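Local atomic coordinates of thymidylate synthase thyX (Helicobacter pylori, PDB entry 3N3Y), a protein that probably catalyses the FAD-dependent reductive methylation of dUMP to dTMP, taking the methyl group from methylenetetrahydrofolate and reducing power from NADPH. Residues Y35-D38 and K42-E45; S81-A86 and T180-N185; E104-L109 and E115-F120. All coordinates share one frame; numbering follows the deposited sequence.

Overall arrangement
Interaction 2 lies nearest the middle of the chain, its centre about 10 Å from the chain's own, and is the one built into the nucleotide sites: its residues hold FAD and touch dUMP. The other two lie on opposite sides of that centre, about 55 Å apart between their own centres. Interaction 1 joins the loop before helix 41-51 to the first turn of that helix, about 31 Å centre to centre from interaction 2 and away from the annotated sites. Interaction 3 falls in the chain between 81-86 and 180-185, so the loop closed by interaction 2 contains it; their nearest atoms are about 17 Å apart. Its Phe120 side chain is about 13 Å from a bound dUMP.

Interaction 1: Y35-D38 and K42-E45; sequences YSDD and KDKE
Asp37 and Asp43 bury the most surface here, and each carboxylate reaches back to the other's backbone. The side chain of Asp37 turns to the first turn of helix 41-51, where its OD2 accepts the amide hydrogen of Lys42 N at 2.9 Å. That donor comes in on the syn side of the carboxylate, 17° out of its plane. The other oxygen, Asp37 OD1, takes a weak bond from Asp43 N, 3.2 Å away. With chi1 at 64°, Asp37 CG sits between its own N and carbonyl carbon, which sends both oxygens toward the helix end. Lys42 contributes the start of its side chain, CB lying close to Asp37 OD2, while its ammonium leads off elsewhere.

In return, the Asp43 side chain runs past Asp37 in the opposite direction. Its OD2 offers the syn lone pair to Ser36 OG at 3.2 Å, and Asp37 N lies within weak bonding range of both Asp43 oxygens. Asp43 is also held by a salt bridge from OD1 to Arg27 on helix 20-30 and by Gly39 N at OD2.

Asp37 OD1 sits over the flat face of the Asp43 carboxylate, nearest its CG and 3.0 Å from OD2, the planes 69° apart. So short an approach is uncertain. Like charges would disfavour it, but Arg27, the surrounding amides and the positive helix end probably compensate, and both carboxylates could stay ionised.

Interaction 2: S81-A86 and T180-N185; sequences SRHRIA and TLRSSN. With FAD (flavin-adenine dinucleotide), chain F.
His83 and Arg182 join the two segments through one good hydrogen bond. Arg182 NE donates to His83 NE2 at 3.0 Å, with the N-H pointing at the acceptor at 155°. The donor lies almost in the imidazole plane, 7° out of it, although the ring and the guanidinium are turned 63° against each other. At the same edge of the ring, Leu181 CD1 packs against His83 CE1 at 3.5 Å.

FAD fills the next layer. Its C5' sits 3.6 Å above the centre of the His83 ring, and its C8M methyl lies over one face of the Arg182 guanidinium. Arg182 NH2 hydrogen-bonds to O2 of dUMP; Arg182 is predicted to assist ionisation of the substrate's N3. Arg82, its chain folded at chi2 and chi3, curls to grip the flavin carbonyl O2 with both terminal nitrogens, NH1 at 2.9 Å, and NH1 also reaches O3' of dUMP.

The pyrophosphate is held from 84-85. Arg84 N and Arg84 NE both donate to O2A, each at 2.8 Å, Arg84 NH2 reaches O2P, and Ile85 N meets O1A almost straight, at 3.0 Å. The Arg84 guanidinium also has adenine N7A over its centre and is salt-bridged to Glu61 of a neighbouring subunit, so the site is shared between subunits.

Outward, His83 rests on Asn177 and Leu178 of helix 172-182, and Arg182 on Met191 of helix 189-201. Segment 81-86 runs from helix 74-80 into strand 87-90, outermost in this chain's sheet, whose antiparallel neighbour, strand 163-171, leads into helix 172-182.

Interaction 3: E104-L109 and E115-F120; sequences ESFLPL and ERAREF
Arg116 reaches from helix 111-117 to two successive carbonyls of the loop. Its NH2 donates to Glu104 O at 2.7 Å, almost perfectly straight at 178°, and its NH1 to Ser105 O at 2.8 Å. Both oxygens lie at the edge of the guanidinium, near its plane, yet each nitrogen comes in from well above the carbonyl plane it meets. The extended chain of Arg116 turns only late, at chi3 (56°), which brings the guanidinium edge to the loop carbonyls.

Phe106 lays its ring nearly parallel to that guanidinium, the planes 10° apart and CE1 over its rim. Beyond Arg116 the same ring goes on to meet more of segment 115-120: CD1 meets Ala117 CB, and CZ touches CD2 of Phe120 at 4.0 Å, the two phenyl side chains crossing at about a right angle. Leu137 of helix 127-145 also packs on Phe106.

An ST turn, Leu107 N to Ser105 OG at 3.0 Å, shapes the loop, and Glu138 accepts Phe106 N. Two charged N-H donors thus meet main-chain oxygens of the loop, while the phenyl ring covers part of one face of the guanidinium.

Interaction 1: Y35-D38 and K42-E45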
loop_
_atom_site.group_PDB
_atom_site.type_symbol
_atom_site.label_atom_id
_atom_site.label_comp_id
_atom_site.label_asym_id
_atom_site.label_seq_id
_atom_site.Cartn_x
_atom_site.Cartn_y
_atom_site.Cartn_z
ATOM N N TYR A 35 -32.303 -8.217 4.537
ATOM C CA TYR A 35 -32.758 -7.402 3.413
ATOM C C TYR A 35 -32.218 -7.898 2.068
ATOM O O TYR A 35 -32.522 -7.327 1.017
ATOM C CB TYR A 35 -32.350 -5.942 3.604
ATOM C CG TYR A 35 -32.957 -5.246 4.804
ATOM C CD1 TYR A 35 -34.330 -5.250 5.020
ATOM C CD2 TYR A 35 -32.157 -4.550 5.703
ATOM C CE1 TYR A 35 -34.886 -4.598 6.108
ATOM C CE2 TYR A 35 -32.703 -3.895 6.792
ATOM C CZ TYR A 35 -34.068 -3.922 6.991
ATOM O OH TYR A 35 -34.614 -3.271 8.079
ATOM N N SER A 36 -31.422 -8.963 2.111
ATOM C CA SER A 36 -30.752 -9.488 0.921
ATOM C C SER A 36 -31.729 -10.209 -0.005
ATOM O O SER A 36 -32.669 -10.851 0.455
ATOM C CB SER A 36 -29.635 -10.438 1.343
ATOM O OG SER A 36 -29.107 -11.149 0.243
ATOM N N ASP A 37 -31.508 -10.109 -1.310
ATOM C CA ASP A 37 -32.356 -10.826 -2.255
ATOM C C ASP A 37 -31.625 -11.911 -3.063
ATOM O O ASP A 37 -32.007 -12.214 -4.201
ATOM C CB ASP A 37 -33.106 -9.857 -3.174
ATOM C CG ASP A 37 -32.181 -9.051 -4.049
ATOM O OD1 ASP A 37 -30.949 -9.257 -3.983
ATOM O OD2 ASP A 37 -32.696 -8.211 -4.813
ATOM N N ASP A 38 -30.584 -12.494 -2.469
ATOM C CA ASP A 38 -29.971 -13.705 -3.008
ATOM C C ASP A 38 -29.205 -13.403 -4.306
ATOM O O ASP A 38 -29.143 -14.238 -5.216
ATOM C CB ASP A 38 -31.062 -14.776 -3.232
ATOM C CG ASP A 38 -30.502 -16.205 -3.353
ATOM O OD1 ASP A 38 -29.320 -16.439 -2.975
ATOM O OD2 ASP A 38 -31.267 -17.093 -3.826
ATOM N N LYS A 42 -31.649 -5.815 -6.087
ATOM C CA LYS A 42 -31.460 -5.029 -4.865
ATOM C C LYS A 42 -30.060 -5.220 -4.282
ATOM O O LYS A 42 -29.504 -4.302 -3.682
ATOM C CB LYS A 42 -32.519 -5.355 -3.807
ATOM C CG LYS A 42 -33.933 -4.992 -4.223
ATOM C CD LYS A 42 -34.847 -4.834 -3.022
ATOM C CE LYS A 42 -34.448 -3.625 -2.178
ATOM N NZ LYS A 42 -34.566 -2.329 -2.917
ATOM N N ASP A 43 -29.496 -6.412 -4.450
ATOM C CA ASP A 43 -28.114 -6.639 -4.035
ATOM C C ASP A 43 -27.145 -5.875 -4.948
ATOM O O ASP A 43 -26.197 -5.252 -4.458
ATOM C CB ASP A 43 -27.782 -8.139 -3.981
ATOM C CG ASP A 43 -28.332 -8.821 -2.718
ATOM O OD1 ASP A 43 -28.750 -8.101 -1.782
ATOM O OD2 ASP A 43 -28.341 -10.075 -2.655
ATOM N N LYS A 44 -27.390 -5.913 -6.265
ATOM C CA LYS A 44 -26.561 -5.165 -7.217
ATOM C C LYS A 44 -26.651 -3.679 -6.928
ATOM O O LYS A 44 -25.658 -2.961 -6.980
ATOM C CB LYS A 44 -26.996 -5.400 -8.671
ATOM C CG LYS A 44 -26.581 -6.727 -9.285
ATOM C CD LYS A 44 -27.053 -6.794 -10.739
ATOM C CE LYS A 44 -28.514 -6.341 -10.853
ATOM N NZ LYS A 44 -29.058 -6.371 -12.243
ATOM N N GLU A 45 -27.861 -3.221 -6.633
ATOM C CA GLU A 45 -28.084 -1.815 -6.363
ATOM C C GLU A 45 -27.267 -1.376 -5.164
ATOM O O GLU A 45 -26.724 -0.270 -5.145
ATOM C CB GLU A 45 -29.564 -1.557 -6.109
ATOM C CG GLU A 45 -29.837 -0.310 -5.300
ATOM C CD GLU A 45 -29.417 0.965 -6.017
ATOM O OE1 GLU A 45 -28.807 0.873 -7.110
ATOM O OE2 GLU A 45 -29.703 2.065 -5.483
#

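Interaction 2: S81-A86 and T180-N185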
loop_
_atom_site.group_PDB
_atom_site.type_symbol
_atom_site.label_atom_id
_atom_site.label_comp_id
_atom_site.label_asym_id
_atom_site.label_seq_id
_atom_site.Cartn_x
_atom_site.Cartn_y
_atom_site.Cartn_z
ATOM N N SER A 81 2.572 1.947 -14.544
ATOM C CA SER A 81 3.405 1.601 -13.376
ATOM C C SER A 81 3.259 2.522 -12.164
ATOM O O SER A 81 3.486 2.081 -11.035
ATOM C CB SER A 81 4.880 1.557 -13.777
ATOM O OG SER A 81 5.116 0.393 -14.536
ATOM N N ARG A 82 2.888 3.786 -12.390
ATOM C CA ARG A 82 2.736 4.756 -11.289
ATOM C C ARG A 82 1.473 4.555 -10.434
ATOM O O ARG A 82 1.351 5.125 -9.336
ATOM C CB ARG A 82 2.819 6.203 -11.801
ATOM C CG ARG A 82 4.176 6.563 -12.424
ATOM C CD ARG A 82 5.276 6.570 -11.366
ATOM N NE ARG A 82 4.990 7.563 -10.330
ATOM C CZ ARG A 82 5.275 8.854 -10.433
ATOM N NH1 ARG A 82 5.892 9.307 -11.505
ATOM N NH2 ARG A 82 4.963 9.694 -9.458
ATOM N N HIS A 83 0.532 3.758 -10.927
ATOM C CA HIS A 83 -0.594 3.343 -10.084
ATOM C C HIS A 83 -0.168 2.180 -9.198
ATOM O O HIS A 83 -0.060 1.042 -9.642
ATOM C CB HIS A 83 -1.823 3.016 -10.922
ATOM C CG HIS A 83 -2.417 4.220 -11.572
ATOM N ND1 HIS A 83 -3.471 4.918 -11.020
ATOM C CD2 HIS A 83 -2.077 4.881 -12.706
ATOM C CE1 HIS A 83 -3.767 5.946 -11.799
ATOM N NE2 HIS A 83 -2.931 5.950 -12.824
ATOM N N ARG A 84 0.101 2.498 -7.940
ATOM C CA ARG A 84 0.796 1.594 -7.049
ATOM C C ARG A 84 -0.105 0.502 -6.472
ATOM O O ARG A 84 0.365 -0.580 -6.092
ATOM C CB ARG A 84 1.472 2.396 -5.931
ATOM C CG ARG A 84 2.598 3.273 -6.455
ATOM C CD ARG A 84 2.952 4.339 -5.475
ATOM N NE ARG A 84 1.880 5.318 -5.347
ATOM C CZ ARG A 84 1.965 6.395 -4.579
ATOM N NH1 ARG A 84 3.073 6.612 -3.885
ATOM N NH2 ARG A 84 0.957 7.250 -4.512
ATOM N N ILE A 85 -1.398 0.781 -6.398
ATOM C CA ILE A 85 -2.301 -0.197 -5.824
ATOM C C ILE A 85 -2.824 -1.131 -6.894
ATOM O O ILE A 85 -3.993 -1.075 -7.281
ATOM C CB ILE A 85 -3.410 0.455 -5.025
ATOM C CG1 ILE A 85 -2.792 1.506 -4.096
ATOM C CG2 ILE A 85 -4.163 -0.617 -4.221
ATOM C CD1 ILE A 85 -3.769 2.064 -3.101
ATOM N N ALA A 86 -1.911 -1.981 -7.370
ATOM C CA ALA A 86 -2.182 -2.940 -8.423
ATOM C C ALA A 86 -1.003 -3.905 -8.507
ATOM O O ALA A 86 0.038 -3.663 -7.917
ATOM C CB ALA A 86 -2.398 -2.226 -9.754
ATOM N N THR A 180 -10.783 6.991 -13.714
ATOM C CA THR A 180 -11.005 8.425 -13.582
ATOM C C THR A 180 -9.800 9.263 -14.033
ATOM O O THR A 180 -9.944 10.182 -14.837
ATOM C CB THR A 180 -11.370 8.787 -12.137
ATOM O OG1 THR A 180 -12.532 8.050 -11.760
ATOM C CG2 THR A 180 -11.652 10.283 -11.992
ATOM N N LEU A 181 -8.618 8.946 -13.507
ATOM C CA LEU A 181 -7.401 9.706 -13.822
ATOM C C LEU A 181 -6.988 9.594 -15.302
ATOM O O LEU A 181 -6.508 10.558 -15.889
ATOM C CB LEU A 181 -6.234 9.262 -12.919
ATOM C CG LEU A 181 -6.230 9.692 -11.443
ATOM C CD1 LEU A 181 -5.313 8.829 -10.597
ATOM C CD2 LEU A 181 -5.848 11.161 -11.290
ATOM N N ARG A 182 -7.180 8.422 -15.900
ATOM C CA ARG A 182 -6.603 8.145 -17.208
ATOM C C ARG A 182 -7.577 8.295 -18.383
ATOM O O ARG A 182 -7.149 8.275 -19.528
ATOM C CB ARG A 182 -5.937 6.761 -17.230
ATOM C CG ARG A 182 -4.851 6.592 -16.168
ATOM C CD ARG A 182 -3.734 7.612 -16.356
ATOM N NE ARG A 182 -2.635 7.384 -15.426
ATOM C CZ ARG A 182 -1.478 8.051 -15.434
ATOM N NH1 ARG A 182 -1.250 8.991 -16.339
ATOM N NH2 ARG A 182 -0.543 7.773 -14.532
ATOM N N SER A 183 -8.867 8.451 -18.097
ATOM C CA SER A 183 -9.860 8.725 -19.127
ATOM C C SER A 183 -10.061 10.235 -19.259
ATOM O O SER A 183 -10.814 10.706 -20.113
ATOM C CB SER A 183 -11.199 8.037 -18.809
ATOM O OG SER A 183 -11.862 8.666 -17.720
ATOM N N SER A 184 -9.389 10.987 -18.396
ATOM C CA SER A 184 -9.440 12.443 -18.431
ATOM C C SER A 184 -8.826 13.034 -19.708
ATOM O O SER A 184 -8.007 12.385 -20.379
ATOM C CB SER A 184 -8.687 12.989 -17.233
ATOM O OG SER A 184 -8.115 14.233 -17.553
ATOM N N ASN A 185 -9.191 14.272 -20.037
ATOM C CA ASN A 185 -8.607 14.923 -21.216
ATOM C C ASN A 185 -7.192 15.441 -20.962
ATOM O O ASN A 185 -6.523 15.859 -21.881
ATOM C CB ASN A 185 -9.489 16.071 -21.712
ATOM C CG ASN A 185 -9.636 17.164 -20.678
ATOM O OD1 ASN A 185 -10.337 16.995 -19.679
ATOM N ND2 ASN A 185 -8.947 18.279 -20.888
HETATM P PA FAD F . -2.091 4.762 -6.738
HETATM O O1A FAD F . -2.558 3.434 -7.281
HETATM O O2A FAD F . -0.598 4.951 -6.676
HETATM O O5B FAD F . -2.782 4.999 -5.318
HETATM C C5B FAD F . -4.157 4.721 -5.126
HETATM C C4B FAD F . -4.567 5.551 -3.931
HETATM O O4B FAD F . -3.837 5.097 -2.802
HETATM C C3B FAD F . -4.160 7.000 -4.127
HETATM O O3B FAD F . -5.169 7.755 -4.766
HETATM C C2B FAD F . -3.855 7.474 -2.726
HETATM O O2B FAD F . -5.070 7.818 -2.112
HETATM C C1B FAD F . -3.405 6.203 -2.037
HETATM N N9A FAD F . -1.953 6.060 -1.880
HETATM C C8A FAD F . -1.174 5.130 -2.510
HETATM N N7A FAD F . 0.091 5.292 -2.063
HETATM C C5A FAD F . 0.122 6.300 -1.162
HETATM C C6A FAD F . 1.157 6.869 -0.432
HETATM N N6A FAD F . 2.375 6.304 -0.405
HETATM N N1A FAD F . 0.860 7.911 0.417
HETATM C C2A FAD F . -0.432 8.380 0.535
HETATM N N3A FAD F . -1.446 7.814 -0.194
HETATM C C4A FAD F . -1.162 6.792 -1.033
HETATM N N1 FAD F . 3.780 11.911 -11.800
HETATM C C2 FAD F . 4.987 12.598 -11.778
HETATM O O2 FAD F . 5.920 12.224 -11.070
HETATM N N3 FAD F . 5.168 13.711 -12.563
HETATM C C4 FAD F . 4.137 14.148 -13.370
HETATM O O4 FAD F . 4.312 15.146 -14.070
HETATM C C4X FAD F . 2.920 13.460 -13.392
HETATM N N5 FAD F . 1.898 13.900 -14.193
HETATM C C5X FAD F . 0.699 13.226 -14.238
HETATM C C6 FAD F . -0.309 13.699 -15.080
HETATM C C7 FAD F . -1.527 13.039 -15.135
HETATM C C7M FAD F . -2.615 13.557 -16.040
HETATM C C8 FAD F . -1.734 11.899 -14.359
HETATM C C8M FAD F . -3.059 11.195 -14.431
HETATM C C9 FAD F . -0.726 11.428 -13.512
HETATM C C9A FAD F . 0.508 12.086 -13.451
HETATM N N10 FAD F . 1.538 11.640 -12.628
HETATM C C10 FAD F . 2.741 12.330 -12.606
HETATM C "C1'" FAD F . 1.383 10.410 -11.768
HETATM C "C2'" FAD F . 0.706 10.707 -10.429
HETATM O "O2'" FAD F . 1.537 11.518 -9.634
HETATM C "C3'" FAD F . 0.361 9.419 -9.663
HETATM O "O3'" FAD F . 1.514 8.741 -9.206
HETATM C "C4'" FAD F . -0.445 8.435 -10.512
HETATM O "O4'" FAD F . -1.469 9.139 -11.184
HETATM C "C5'" FAD F . -1.067 7.354 -9.633
HETATM O "O5'" FAD F . -2.029 8.003 -8.820
HETATM P P FAD F . -2.487 7.472 -7.362
HETATM O O1P FAD F . -3.782 8.142 -6.969
HETATM O O2P FAD F . -1.404 7.695 -6.345
HETATM O O3P FAD F . -2.788 5.915 -7.618
#

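Interaction 3: E104-L109 and E115-F120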
loop_
_atom_site.group_PDB
_atom_site.type_symbol
_atom_site.label_atom_id
_atom_site.label_comp_id
_atom_site.label_asym_id
_atom_site.label_seq_id
_atom_site.Cartn_x
_atom_site.Cartn_y
_atom_site.Cartn_z
ATOM N N GLU A 104 14.043 -9.499 -40.425
ATOM C CA GLU A 104 14.694 -8.789 -41.531
ATOM C C GLU A 104 14.665 -7.289 -41.314
ATOM O O GLU A 104 13.793 -6.781 -40.609
ATOM C CB GLU A 104 14.011 -9.085 -42.878
ATOM C CG GLU A 104 13.810 -10.552 -43.190
ATOM C CD GLU A 104 15.027 -11.389 -42.842
ATOM O OE1 GLU A 104 16.162 -10.963 -43.170
ATOM O OE2 GLU A 104 14.843 -12.472 -42.235
ATOM N N SER A 105 15.607 -6.591 -41.949
ATOM C CA SER A 105 15.708 -5.138 -41.850
ATOM C C SER A 105 14.374 -4.456 -42.121
ATOM O O SER A 105 13.569 -4.957 -42.896
ATOM C CB SER A 105 16.759 -4.605 -42.828
ATOM O OG SER A 105 16.702 -3.192 -42.891
ATOM N N PHE A 106 14.147 -3.315 -41.476
ATOM C CA PHE A 106 12.940 -2.519 -41.721
ATOM C C PHE A 106 13.215 -1.350 -42.682
ATOM O O PHE A 106 12.322 -0.553 -42.973
ATOM C CB PHE A 106 12.356 -2.004 -40.402
ATOM C CG PHE A 106 11.981 -3.097 -39.429
ATOM C CD1 PHE A 106 10.782 -3.782 -39.563
ATOM C CD2 PHE A 106 12.831 -3.442 -38.387
ATOM C CE1 PHE A 106 10.436 -4.791 -38.680
ATOM C CE2 PHE A 106 12.491 -4.451 -37.501
ATOM C CZ PHE A 106 11.290 -5.126 -37.652
ATOM N N LEU A 107 14.459 -1.246 -43.151
ATOM C CA LEU A 107 14.834 -0.256 -44.160
ATOM C C LEU A 107 14.926 -0.924 -45.534
ATOM O O LEU A 107 15.349 -2.072 -45.641
ATOM C CB LEU A 107 16.170 0.399 -43.811
ATOM C CG LEU A 107 16.239 1.044 -42.426
ATOM C CD1 LEU A 107 17.627 1.642 -42.157
ATOM C CD2 LEU A 107 15.149 2.094 -42.269
ATOM N N PRO A 108 14.524 -0.204 -46.588
ATOM C CA PRO A 108 14.102 1.192 -46.499
ATOM C C PRO A 108 12.674 1.303 -46.003
ATOM O O PRO A 108 11.901 0.349 -46.096
ATOM C CB PRO A 108 14.185 1.661 -47.950
ATOM C CG PRO A 108 13.823 0.443 -48.733
ATOM C CD PRO A 108 14.377 -0.735 -47.957
ATOM N N LEU A 109 12.337 2.464 -45.461
ATOM C CA LEU A 109 10.971 2.741 -45.065
ATOM C C LEU A 109 10.113 2.637 -46.302
ATOM O O LEU A 109 10.479 3.140 -47.367
ATOM C CB LEU A 109 10.857 4.148 -44.475
ATOM C CG LEU A 109 11.717 4.424 -43.236
ATOM C CD1 LEU A 109 11.366 5.764 -42.609
ATOM C CD2 LEU A 109 11.566 3.300 -42.218
ATOM N N GLU A 115 4.412 -1.552 -42.093
ATOM C CA GLU A 115 3.440 -2.472 -41.532
ATOM C C GLU A 115 4.152 -3.506 -40.678
ATOM O O GLU A 115 3.727 -3.788 -39.563
ATOM C CB GLU A 115 2.608 -3.158 -42.618
ATOM C CG GLU A 115 1.576 -4.172 -42.071
ATOM C CD GLU A 115 0.468 -3.523 -41.213
ATOM O OE1 GLU A 115 0.128 -2.336 -41.452
ATOM O OE2 GLU A 115 -0.069 -4.208 -40.301
ATOM N N ARG A 116 5.243 -4.061 -41.195
ATOM C CA ARG A 116 6.031 -5.037 -40.442
ATOM C C ARG A 116 6.473 -4.517 -39.059
ATOM O O ARG A 116 6.451 -5.248 -38.076
ATOM C CB ARG A 116 7.264 -5.464 -41.238
ATOM C CG ARG A 116 6.994 -6.424 -42.390
ATOM C CD ARG A 116 8.302 -6.835 -43.035
ATOM N NE ARG A 116 9.215 -7.419 -42.058
ATOM C CZ ARG A 116 10.481 -7.038 -41.881
ATOM N NH1 ARG A 116 10.997 -6.062 -42.612
ATOM N NH2 ARG A 116 11.234 -7.628 -40.966
ATOM N N ALA A 117 6.883 -3.254 -39.003
ATOM C CA ALA A 117 7.401 -2.660 -37.783
ATOM C C ALA A 117 6.322 -2.484 -36.720
ATOM O O ALA A 117 6.626 -2.391 -35.538
ATOM C CB ALA A 117 8.057 -1.331 -38.088
ATOM N N ARG A 118 5.064 -2.444 -37.145
ATOM C CA ARG A 118 3.966 -2.259 -36.204
ATOM C C ARG A 118 3.783 -3.453 -35.300
ATOM O O ARG A 118 3.058 -3.374 -34.323
ATOM C CB ARG A 118 2.657 -1.960 -36.910
ATOM C CG ARG A 118 2.534 -0.536 -37.376
ATOM C CD ARG A 118 1.109 -0.261 -37.824
ATOM N NE ARG A 118 0.320 0.381 -36.778
ATOM C CZ ARG A 118 -0.810 1.050 -36.997
ATOM N NH1 ARG A 118 -1.288 1.157 -38.228
ATOM N NH2 ARG A 118 -1.466 1.612 -35.986
ATOM N N GLU A 119 4.432 -4.562 -35.623
ATOM C CA GLU A 119 4.419 -5.693 -34.709
ATOM C C GLU A 119 5.181 -5.356 -33.432
ATOM O O GLU A 119 4.912 -5.919 -32.382
ATOM C CB GLU A 119 5.038 -6.941 -35.345
ATOM C CG GLU A 119 5.005 -8.159 -34.421
ATOM C CD GLU A 119 5.982 -9.276 -34.817
ATOM O OE1 GLU A 119 6.499 -9.272 -35.961
ATOM O OE2 GLU A 119 6.226 -10.171 -33.972
ATOM N N PHE A 120 6.144 -4.450 -33.528
ATOM C CA PHE A 120 7.018 -4.155 -32.403
ATOM C C PHE A 120 6.839 -2.752 -31.857
ATOM O O PHE A 120 7.342 -2.441 -30.790
ATOM C CB PHE A 120 8.476 -4.326 -32.809
ATOM C CG PHE A 120 8.831 -5.721 -33.227
ATOM C CD1 PHE A 120 9.047 -6.708 -32.277
ATOM C CD2 PHE A 120 8.972 -6.042 -34.570
ATOM C CE1 PHE A 120 9.377 -7.999 -32.659
ATOM C CE2 PHE A 120 9.303 -7.336 -34.962
ATOM C CZ PHE A 120 9.507 -8.313 -34.001
#